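PDB 6I8X: fatty acid-binding protein homolog from Ascaris suum, which binds fatty acids inside a beta-barrel and may sequester potentially toxic fatty acids and their peroxidation products or help maintain the lipid layer of the eggshell. Local coordinates for residues Lys7-Phe13 / Leu100-Leu106; Asp118-Tyr122 / Lys134-Lys138; Asp129-Met133 / Arg144-Lys148. All blocks are in the same frame, centred on the assembly; numbering follows the deposited sequence.

All three contacts lie in or against one antiparallel sheet that curls into a lipid-binding barrel. Contact 3 is the most regular, two neighbouring strands fully paired by backbone bonds, with Leu-131, Met-133, Arg-144 and Tyr-146 buried on the ligand side. Contact 2 uses the far end of strand 130-137, where it has diverged from strand 119-127; Glu-120 and Met-135 are buried, Val-119, Thr-121 and Ser-136 exposed. The two meet where Tyr-122 CB packs on Met-133 CE, 3.6 Å away. Contact 1 sets a loop against a turn, burying Leu-9, Phe-13 and Leu-106 while Lys-7 and Lys-12 lie toward solvent; its Phe-13 CD1 reaches Leu-131 CD1 of contact 3 at 3.6 Å.

Contact 1: Lys7-Phe13 / Leu100-Leu106; sequences KTLPDKF and LKDPNTL. With EDO (1,2-ethanediol), chain F.
The chain before strand 15-23 runs past the turn between strands 93-100 and 105-112, from Lys-7 near Leu-100 through Pro-10 near Pro-103, whose CA atoms are 6.5 Å apart, to Phe-13 near Leu-106. Phe-13 carries the inner end. Leu-106 CB stands 4.1 Å from the centroid of the Phe-13 ring and only 9° off its normal, a CH-pi contact over the centre of one face; Lys-12 CB covers the opposite face nearer the rim. The edge of the same ring meets the carbonyls of the turn, with CZ of Phe-13 3.5 Å from Asn-104 O. Beside it, Leu-9 CD1 touches Leu-106 CD1 at 3.8 Å. Farther out, the ring carbon CD of Pro-10 meets both methyls of Leu-100, and Leu-100 CD1 also packs on the carbonyl oxygen of Thr-8. The one strong polar link comes from Lys-12, whose chain bends at chi3 and chi4 to bring NZ 2.8 Å from Pro-103 O. It approaches from above the carbonyl plane, 43° out of it. At the other end Lys-7, its chain extended, and Leu-100 pass each other in opposite directions; Lys-7 NZ makes a weak bond to Leu-100 O while its salt bridge is to Asp-99. The turn has its own brace: Asp-102 OD1 accepts from Asn-104 N through its anti lone pair at 2.9 Å, and also from Thr-105 OG1, on the syn side but well out of the carboxylate plane. Leu-80 packs on Lys-7, Leu-100 and Leu-106. The arrangement is a type I turn combined with an Asx turn, joining consecutive antiparallel strands, against which the N-terminal segment packs and probably helps to close one end of the FABP barrel.

Contact 2: Asp118-Tyr122 / Lys134-Lys138; sequences DVETY and KMSWK. With EDO (1,2-ethanediol), chain H.
Tyr-122 and Met-135 meet at a slant, the thioether chain lying at the edge of the phenol ring. Met-135 CG is 3.2 Å from Tyr-122 CD1, close to the ring plane, and the chain then bends at chi2 and chi3 so that CE comes beside Tyr-122 CE1. The sulfur SD, 5.4 Å from the ring centroid and 56° off its normal, makes an oblique Met-aromatic contact. Trp-137 fills the wider end. The indole swings out across the gap because chi1 (-162°) sets CG opposite the backbone N, and Val-119 O lies in its plane, 3.6 Å from CZ3 of Trp-137. Two carboxylates approach this ring from the same side, neither squarely over the face nor at the edge: Glu-120 OE2 is 3.7 Å from Trp-137 CE3, and Asp-118 OD1 approaches CH2. Arg-32 forms salt bridges to both acids and a cation-pi pair with the indole; Lys-112 forms a second salt bridge to Asp-118, and Tyr-28 bonds to Glu-120 OE2. The strands splay: CA atoms are 5.2 Å apart at Tyr-122 and Met-135 but 8.3 Å at Glu-120 and Trp-137. Strand 105-112 pairs with 119-127 on its other side, and helix 25-31 packs on Tyr-122, Met-135 and Trp-137.

Contact 3: Asp129-Met133 / Arg144-Lys148; sequences DYLVM and RYYKK. With VCA (vaccenic acid), chain C; TAM (tris(hydroxyethyl)aminomethane), chain K.
Leu-131 pairs with Tyr-146 and Met-133 with Arg-144 as antiparallel hydrogen-bonded pairs, and this register forms the tight part of the contact. Leu-131 N reaches Tyr-146 O at 2.8 Å with an N-H...O angle of 175°, and Met-133 N reaches Arg-144 O at 2.8 Å and 173°; both donors lie in the carbonyl plane of their acceptor. The return bonds, from Tyr-146 N and Arg-144 N, complete both pairs. On the face of these four residues, Leu-131 CB packs on Tyr-146 CB, and Leu-131 O lies in the plane of the tyrosine ring at its edge. Met-133 crosses that ring obliquely, with CB 4.0 Å from Tyr-146 CE1. Its extended chain, CG anti to N at chi1 -171°, carries CE towards vaccenic acid O2, while Tyr-146 OH stands 2.7 Å from O1 of the same ligand. Arg-144 bends inward, and vaccenic acid C3 lies at the edge of the Arg-144 guanidinium, whose NH1 is held by a salt bridge to Asp-22. Lys-49 bonds to the ligand as well.

The face of Tyr-130, Val-132, Tyr-145 and Lys-147 is nearer solvent, though Val-132 stays buried. Val-132 lies side by side with Tyr-145, both methyls near the ring's CE2, and Lys-147 runs across Tyr-130, its CD 3.4 Å from Tyr-130 OH, a hydroxyl bonded to Glu-20. Beyond them Lys-147 NZ is 4.3 Å from Asp-129 OD2, longer than a salt bridge. At the end of strand 140-148, Lys-148 N extends the ladder by a bond to Asp-129 O, and Lys-148 NZ bonds to O5 of the bound tris(hydroxyethyl)aminomethane at 3.0 Å. Strand 119-127 continues the sheet beside 130-137, strand 15-23 beside 140-148, and side chains of strand 47-53 meet Met-133, Arg-144 and Tyr-146 in the barrel interior.

Contact 1: Lys7-Phe13 / Leu100-Leu106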
# COMPACT_ATOMS: atom_id res chain seq x y z
N LYS A 7 8.56 2.59 15.78
CA LYS A 7 7.88 3.76 15.22
C LYS A 7 6.36 3.65 15.40
O LYS A 7 5.82 2.54 15.35
CB LYS A 7 8.23 3.93 13.74
CG LYS A 7 9.65 4.34 13.50
CD LYS A 7 9.90 4.73 12.07
CE LYS A 7 11.39 4.80 11.82
NZ LYS A 7 11.71 4.92 10.39
N THR A 8 5.67 4.78 15.66
CA THR A 8 4.21 4.80 15.79
C THR A 8 3.60 5.30 14.48
O THR A 8 4.07 6.29 13.92
CB THR A 8 3.73 5.57 17.05
OG1 THR A 8 4.24 4.90 18.20
CG2 THR A 8 2.18 5.62 17.19
N LEU A 9 2.59 4.60 13.98
CA LEU A 9 1.90 5.02 12.77
C LEU A 9 1.03 6.23 13.16
O LEU A 9 0.19 6.10 14.05
CB LEU A 9 1.04 3.86 12.18
CG LEU A 9 0.37 4.05 10.81
CD1 LEU A 9 1.39 4.21 9.70
CD2 LEU A 9 -0.49 2.84 10.46
N PRO A 10 1.25 7.41 12.55
CA PRO A 10 0.37 8.55 12.85
C PRO A 10 -1.11 8.20 12.58
O PRO A 10 -1.38 7.46 11.64
CB PRO A 10 0.87 9.63 11.87
CG PRO A 10 2.27 9.23 11.57
CD PRO A 10 2.21 7.75 11.49
N ASP A 11 -2.04 8.71 13.43
CA ASP A 11 -3.50 8.50 13.35
C ASP A 11 -4.10 8.86 11.99
O ASP A 11 -5.14 8.32 11.62
CB ASP A 11 -4.23 9.22 14.48
CG ASP A 11 -4.02 8.55 15.82
OD1 ASP A 11 -4.24 7.33 15.92
OD2 ASP A 11 -3.64 9.26 16.78
N LYS A 12 -3.42 9.78 11.27
CA LYS A 12 -3.62 10.27 9.90
C LYS A 12 -3.85 9.07 8.96
O LYS A 12 -4.62 9.16 8.02
CB LYS A 12 -2.27 10.88 9.45
CG LYS A 12 -2.30 12.28 8.92
CD LYS A 12 -0.98 12.59 8.22
CE LYS A 12 -0.04 13.45 9.04
NZ LYS A 12 0.61 12.67 10.14
N PHE A 13 -3.08 7.99 9.16
CA PHE A 13 -3.07 6.80 8.31
C PHE A 13 -3.98 5.68 8.78
O PHE A 13 -4.12 4.69 8.07
CB PHE A 13 -1.62 6.31 8.15
CG PHE A 13 -0.74 7.32 7.47
CD1 PHE A 13 -0.91 7.63 6.12
CD2 PHE A 13 0.25 7.99 8.18
CE1 PHE A 13 -0.11 8.60 5.50
CE2 PHE A 13 1.06 8.95 7.56
CZ PHE A 13 0.87 9.24 6.22
N LEU A 100 8.09 4.67 7.78
CA LEU A 100 7.81 6.10 7.80
C LEU A 100 9.02 6.84 7.31
O LEU A 100 10.10 6.63 7.84
CB LEU A 100 7.51 6.60 9.24
CG LEU A 100 6.12 6.34 9.84
CD1 LEU A 100 6.00 7.03 11.20
CD2 LEU A 100 5.00 6.85 8.93
N LYS A 101 8.85 7.69 6.30
CA LYS A 101 9.95 8.53 5.79
C LYS A 101 10.02 9.80 6.65
O LYS A 101 11.06 10.41 6.77
CB LYS A 101 9.75 8.90 4.31
CG LYS A 101 10.46 7.99 3.34
CD LYS A 101 10.93 8.76 2.12
CE LYS A 101 12.28 8.29 1.63
NZ LYS A 101 12.89 9.28 0.70
N ASP A 102 8.87 10.19 7.23
CA ASP A 102 8.66 11.35 8.11
C ASP A 102 7.21 11.19 8.62
O ASP A 102 6.54 10.29 8.13
CB ASP A 102 8.89 12.70 7.37
CG ASP A 102 8.07 12.93 6.12
OD1 ASP A 102 6.82 12.96 6.22
OD2 ASP A 102 8.68 13.10 5.04
N PRO A 103 6.69 12.02 9.56
CA PRO A 103 5.31 11.80 10.04
C PRO A 103 4.17 11.95 9.02
O PRO A 103 3.04 11.53 9.30
CB PRO A 103 5.16 12.83 11.17
CG PRO A 103 6.23 13.85 10.93
CD PRO A 103 7.36 13.11 10.31
N ASN A 104 4.45 12.54 7.86
CA ASN A 104 3.45 12.75 6.81
C ASN A 104 3.59 11.74 5.65
O ASN A 104 2.80 11.77 4.72
CB ASN A 104 3.56 14.20 6.25
CG ASN A 104 3.88 15.28 7.26
OD1 ASN A 104 3.18 15.47 8.27
ND2 ASN A 104 4.94 16.02 6.99
N THR A 105 4.59 10.84 5.71
CA THR A 105 4.92 9.90 4.63
C THR A 105 5.06 8.43 5.05
O THR A 105 6.07 8.03 5.63
CB THR A 105 6.20 10.35 3.89
OG1 THR A 105 6.14 11.75 3.64
CG2 THR A 105 6.44 9.60 2.59
N LEU A 106 4.11 7.62 4.63
CA LEU A 106 4.16 6.18 4.84
C LEU A 106 4.62 5.52 3.53
O LEU A 106 4.12 5.84 2.46
CB LEU A 106 2.78 5.67 5.28
CG LEU A 106 2.50 4.16 5.29
CD1 LEU A 106 3.22 3.48 6.43
CD2 LEU A 106 1.00 3.91 5.45
C1 EDO F . -0.84 10.83 15.89
O1 EDO F . -0.26 11.38 14.72
C2 EDO F . -0.14 9.50 16.27
O2 EDO F . -0.47 9.13 17.60

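Contact 2: Asp118-Tyr122 / Lys134-Lys138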
# COMPACT_ATOMS: atom_id res chain seq x y z
N ASP A 118 12.93 -7.37 -8.81
CA ASP A 118 11.72 -6.57 -8.88
C ASP A 118 11.40 -5.93 -7.49
O ASP A 118 10.75 -6.56 -6.64
CB ASP A 118 10.55 -7.40 -9.42
CG ASP A 118 9.44 -6.57 -10.04
OD1 ASP A 118 9.35 -5.36 -9.73
OD2 ASP A 118 8.64 -7.14 -10.83
N VAL A 119 11.90 -4.70 -7.28
CA VAL A 119 11.76 -3.91 -6.05
C VAL A 119 10.98 -2.64 -6.37
O VAL A 119 11.38 -1.89 -7.26
CB VAL A 119 13.14 -3.57 -5.40
CG1 VAL A 119 12.98 -2.67 -4.17
CG2 VAL A 119 13.91 -4.83 -5.04
N GLU A 120 9.89 -2.39 -5.63
CA GLU A 120 9.08 -1.21 -5.82
C GLU A 120 8.52 -0.64 -4.51
O GLU A 120 7.95 -1.39 -3.71
CB GLU A 120 7.95 -1.47 -6.84
CG GLU A 120 7.05 -0.25 -7.01
CD GLU A 120 6.19 -0.18 -8.24
OE1 GLU A 120 5.59 -1.21 -8.60
OE2 GLU A 120 6.04 0.93 -8.78
N THR A 121 8.64 0.69 -4.34
CA THR A 121 8.12 1.43 -3.20
C THR A 121 6.89 2.29 -3.56
O THR A 121 6.92 3.04 -4.55
CB THR A 121 9.24 2.26 -2.55
OG1 THR A 121 10.33 1.38 -2.22
CG2 THR A 121 8.79 2.99 -1.27
N TYR A 122 5.83 2.19 -2.74
CA TYR A 122 4.60 3.02 -2.84
C TYR A 122 4.60 4.00 -1.68
O TYR A 122 4.97 3.64 -0.56
CB TYR A 122 3.31 2.18 -2.81
CG TYR A 122 3.33 1.01 -3.76
CD1 TYR A 122 3.42 1.20 -5.13
CD2 TYR A 122 3.29 -0.30 -3.29
CE1 TYR A 122 3.43 0.12 -6.02
CE2 TYR A 122 3.34 -1.39 -4.16
CZ TYR A 122 3.40 -1.17 -5.53
OH TYR A 122 3.41 -2.24 -6.39
N LYS A 134 1.08 7.33 -4.14
CA LYS A 134 1.95 7.70 -5.25
C LYS A 134 2.90 6.57 -5.62
O LYS A 134 3.46 5.89 -4.75
CB LYS A 134 2.76 8.98 -4.93
CG LYS A 134 1.91 10.23 -4.76
CD LYS A 134 2.75 11.48 -4.51
CE LYS A 134 1.94 12.71 -4.18
NZ LYS A 134 1.18 13.24 -5.36
N MET A 135 3.08 6.38 -6.93
CA MET A 135 3.93 5.34 -7.50
C MET A 135 4.65 5.91 -8.71
O MET A 135 4.12 6.79 -9.38
CB MET A 135 3.10 4.12 -7.94
CG MET A 135 2.18 3.62 -6.89
SD MET A 135 0.51 3.51 -7.46
CE MET A 135 0.49 1.82 -8.09
N SER A 136 5.83 5.35 -9.00
CA SER A 136 6.68 5.75 -10.11
C SER A 136 7.42 4.55 -10.69
O SER A 136 7.99 3.76 -9.93
CB SER A 136 7.69 6.80 -9.65
OG SER A 136 8.15 7.56 -10.75
N TRP A 137 7.41 4.42 -12.03
CA TRP A 137 8.14 3.35 -12.73
C TRP A 137 8.70 3.85 -14.04
O TRP A 137 7.94 4.39 -14.84
CB TRP A 137 7.25 2.12 -12.95
CG TRP A 137 8.03 0.87 -13.26
CD1 TRP A 137 8.19 0.28 -14.48
CD2 TRP A 137 8.74 0.05 -12.32
NE1 TRP A 137 8.94 -0.86 -14.36
CE2 TRP A 137 9.28 -1.04 -13.04
CE3 TRP A 137 8.95 0.10 -10.92
CZ2 TRP A 137 10.02 -2.06 -12.42
CZ3 TRP A 137 9.67 -0.91 -10.31
CH2 TRP A 137 10.20 -1.97 -11.05
N LYS A 138 10.03 3.70 -14.25
CA LYS A 138 10.72 4.15 -15.48
C LYS A 138 10.41 5.63 -15.85
O LYS A 138 10.22 5.95 -17.03
CB LYS A 138 10.39 3.22 -16.67
CG LYS A 138 10.80 1.77 -16.49
CD LYS A 138 10.25 0.92 -17.64
CE LYS A 138 10.84 -0.46 -17.68
NZ LYS A 138 10.32 -1.24 -18.84
C1 EDO H . 7.38 6.75 -5.87
O1 EDO H . 7.29 6.37 -4.51
C2 EDO H . 6.53 8.03 -6.14
O2 EDO H . 6.85 9.01 -5.17

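Contact 3: Asp129-Met133 / Arg144-Lys148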
# COMPACT_ATOMS: atom_id res chain seq x y z
N ASP A 129 -9.36 15.06 3.42
CA ASP A 129 -10.11 13.80 3.61
C ASP A 129 -9.58 12.65 2.77
O ASP A 129 -10.18 11.58 2.76
CB ASP A 129 -11.60 14.02 3.31
CG ASP A 129 -12.18 15.12 4.17
OD1 ASP A 129 -12.14 14.98 5.43
OD2 ASP A 129 -12.56 16.17 3.60
N TYR A 130 -8.47 12.87 2.08
CA TYR A 130 -7.88 11.89 1.18
C TYR A 130 -6.57 11.33 1.62
O TYR A 130 -5.73 12.04 2.15
CB TYR A 130 -7.72 12.47 -0.26
CG TYR A 130 -9.04 12.74 -0.94
CD1 TYR A 130 -9.68 13.97 -0.80
CD2 TYR A 130 -9.68 11.75 -1.68
CE1 TYR A 130 -10.94 14.20 -1.35
CE2 TYR A 130 -10.92 11.97 -2.27
CZ TYR A 130 -11.55 13.20 -2.10
OH TYR A 130 -12.80 13.42 -2.65
N LEU A 131 -6.38 10.05 1.32
CA LEU A 131 -5.12 9.33 1.40
C LEU A 131 -4.70 9.27 -0.09
O LEU A 131 -5.47 8.82 -0.93
CB LEU A 131 -5.35 7.92 1.97
CG LEU A 131 -4.10 7.03 2.13
CD1 LEU A 131 -3.20 7.51 3.29
CD2 LEU A 131 -4.51 5.58 2.30
N VAL A 132 -3.53 9.78 -0.40
CA VAL A 132 -2.98 9.82 -1.75
C VAL A 132 -1.86 8.77 -1.82
O VAL A 132 -0.91 8.83 -1.05
CB VAL A 132 -2.44 11.24 -2.11
CG1 VAL A 132 -1.98 11.31 -3.56
CG2 VAL A 132 -3.48 12.33 -1.80
N MET A 133 -2.00 7.82 -2.74
CA MET A 133 -1.00 6.80 -2.98
C MET A 133 -0.25 7.18 -4.24
O MET A 133 -0.86 7.29 -5.29
CB MET A 133 -1.63 5.43 -3.13
CG MET A 133 -0.60 4.32 -3.17
SD MET A 133 -1.43 2.82 -3.67
CE MET A 133 -0.25 1.63 -3.21
N ARG A 144 -3.17 8.02 -6.79
CA ARG A 144 -4.48 7.36 -6.62
C ARG A 144 -5.04 7.96 -5.34
O ARG A 144 -4.33 8.01 -4.33
CB ARG A 144 -4.30 5.82 -6.46
CG ARG A 144 -3.56 5.12 -7.62
CD ARG A 144 -4.53 4.43 -8.58
NE ARG A 144 -4.86 3.09 -8.12
CZ ARG A 144 -5.89 2.37 -8.55
NH1 ARG A 144 -6.71 2.85 -9.48
NH2 ARG A 144 -6.09 1.16 -8.08
N TYR A 145 -6.29 8.44 -5.40
CA TYR A 145 -7.00 9.15 -4.34
C TYR A 145 -8.05 8.28 -3.66
O TYR A 145 -8.99 7.84 -4.30
CB TYR A 145 -7.59 10.49 -4.89
CG TYR A 145 -6.52 11.39 -5.47
CD1 TYR A 145 -6.06 11.22 -6.78
CD2 TYR A 145 -5.90 12.36 -4.69
CE1 TYR A 145 -5.03 11.99 -7.29
CE2 TYR A 145 -4.88 13.16 -5.20
CZ TYR A 145 -4.44 12.97 -6.50
OH TYR A 145 -3.44 13.75 -7.01
N TYR A 146 -7.87 8.05 -2.34
CA TYR A 146 -8.74 7.22 -1.47
C TYR A 146 -9.37 8.11 -0.42
O TYR A 146 -8.69 8.74 0.39
CB TYR A 146 -7.92 6.13 -0.75
CG TYR A 146 -7.27 5.12 -1.66
CD1 TYR A 146 -6.09 5.42 -2.35
CD2 TYR A 146 -7.78 3.83 -1.78
CE1 TYR A 146 -5.49 4.49 -3.20
CE2 TYR A 146 -7.17 2.88 -2.59
CZ TYR A 146 -6.03 3.23 -3.32
OH TYR A 146 -5.42 2.31 -4.14
N LYS A 147 -10.68 8.18 -0.49
CA LYS A 147 -11.51 9.01 0.38
C LYS A 147 -11.66 8.31 1.72
O LYS A 147 -12.05 7.15 1.75
CB LYS A 147 -12.87 9.26 -0.31
CG LYS A 147 -13.85 10.14 0.45
CD LYS A 147 -13.71 11.61 0.11
CE LYS A 147 -14.86 12.46 0.60
NZ LYS A 147 -14.74 12.77 2.04
N LYS A 148 -11.30 9.01 2.80
CA LYS A 148 -11.46 8.54 4.17
C LYS A 148 -12.97 8.33 4.43
O LYS A 148 -13.80 9.21 4.12
CB LYS A 148 -10.82 9.55 5.16
CG LYS A 148 -11.07 9.34 6.64
CD LYS A 148 -10.52 8.05 7.14
CE LYS A 148 -9.67 8.25 8.36
NZ LYS A 148 -10.43 8.16 9.63
O2 VCA C . -2.73 -1.18 -4.12
C1 VCA C . -3.70 -0.93 -4.98
O1 VCA C . -4.61 -0.17 -4.74
C2 VCA C . -3.58 -1.67 -6.28
C3 VCA C . -4.90 -2.15 -6.88
C4 VCA C . -4.69 -3.19 -7.97
C5 VCA C . -5.95 -3.61 -8.71
C6 VCA C . -6.67 -4.78 -8.07
C7 VCA C . -8.02 -5.05 -8.71
C8 VCA C . -8.03 -5.85 -10.00
C9 VCA C . -7.97 -7.35 -9.80
C10 VCA C . -7.85 -8.12 -11.12
C11 VCA C . -7.11 -9.42 -11.00
C12 VCA C . -5.82 -9.56 -10.77
C13 VCA C . -4.83 -8.45 -10.59
C14 VCA C . -3.37 -8.91 -10.60
C15 VCA C . -2.36 -7.78 -10.57
C16 VCA C . -2.45 -6.84 -9.38
C17 VCA C . -1.37 -5.78 -9.36
C18 VCA C . -1.24 -5.07 -8.04
C TAM K . -10.34 5.29 13.43
C1 TAM K . -10.09 3.73 13.22
C2 TAM K . -10.60 5.90 11.98
C3 TAM K . -11.50 5.75 14.44
C4 TAM K . -8.99 3.12 14.06
C5 TAM K . -11.82 5.32 11.29
C6 TAM K . -12.06 4.66 15.32
N TAM K . -9.04 5.72 13.99
O4 TAM K . -8.88 1.74 13.77
O5 TAM K . -11.87 5.56 9.85
O6 TAM K . -13.00 5.21 16.22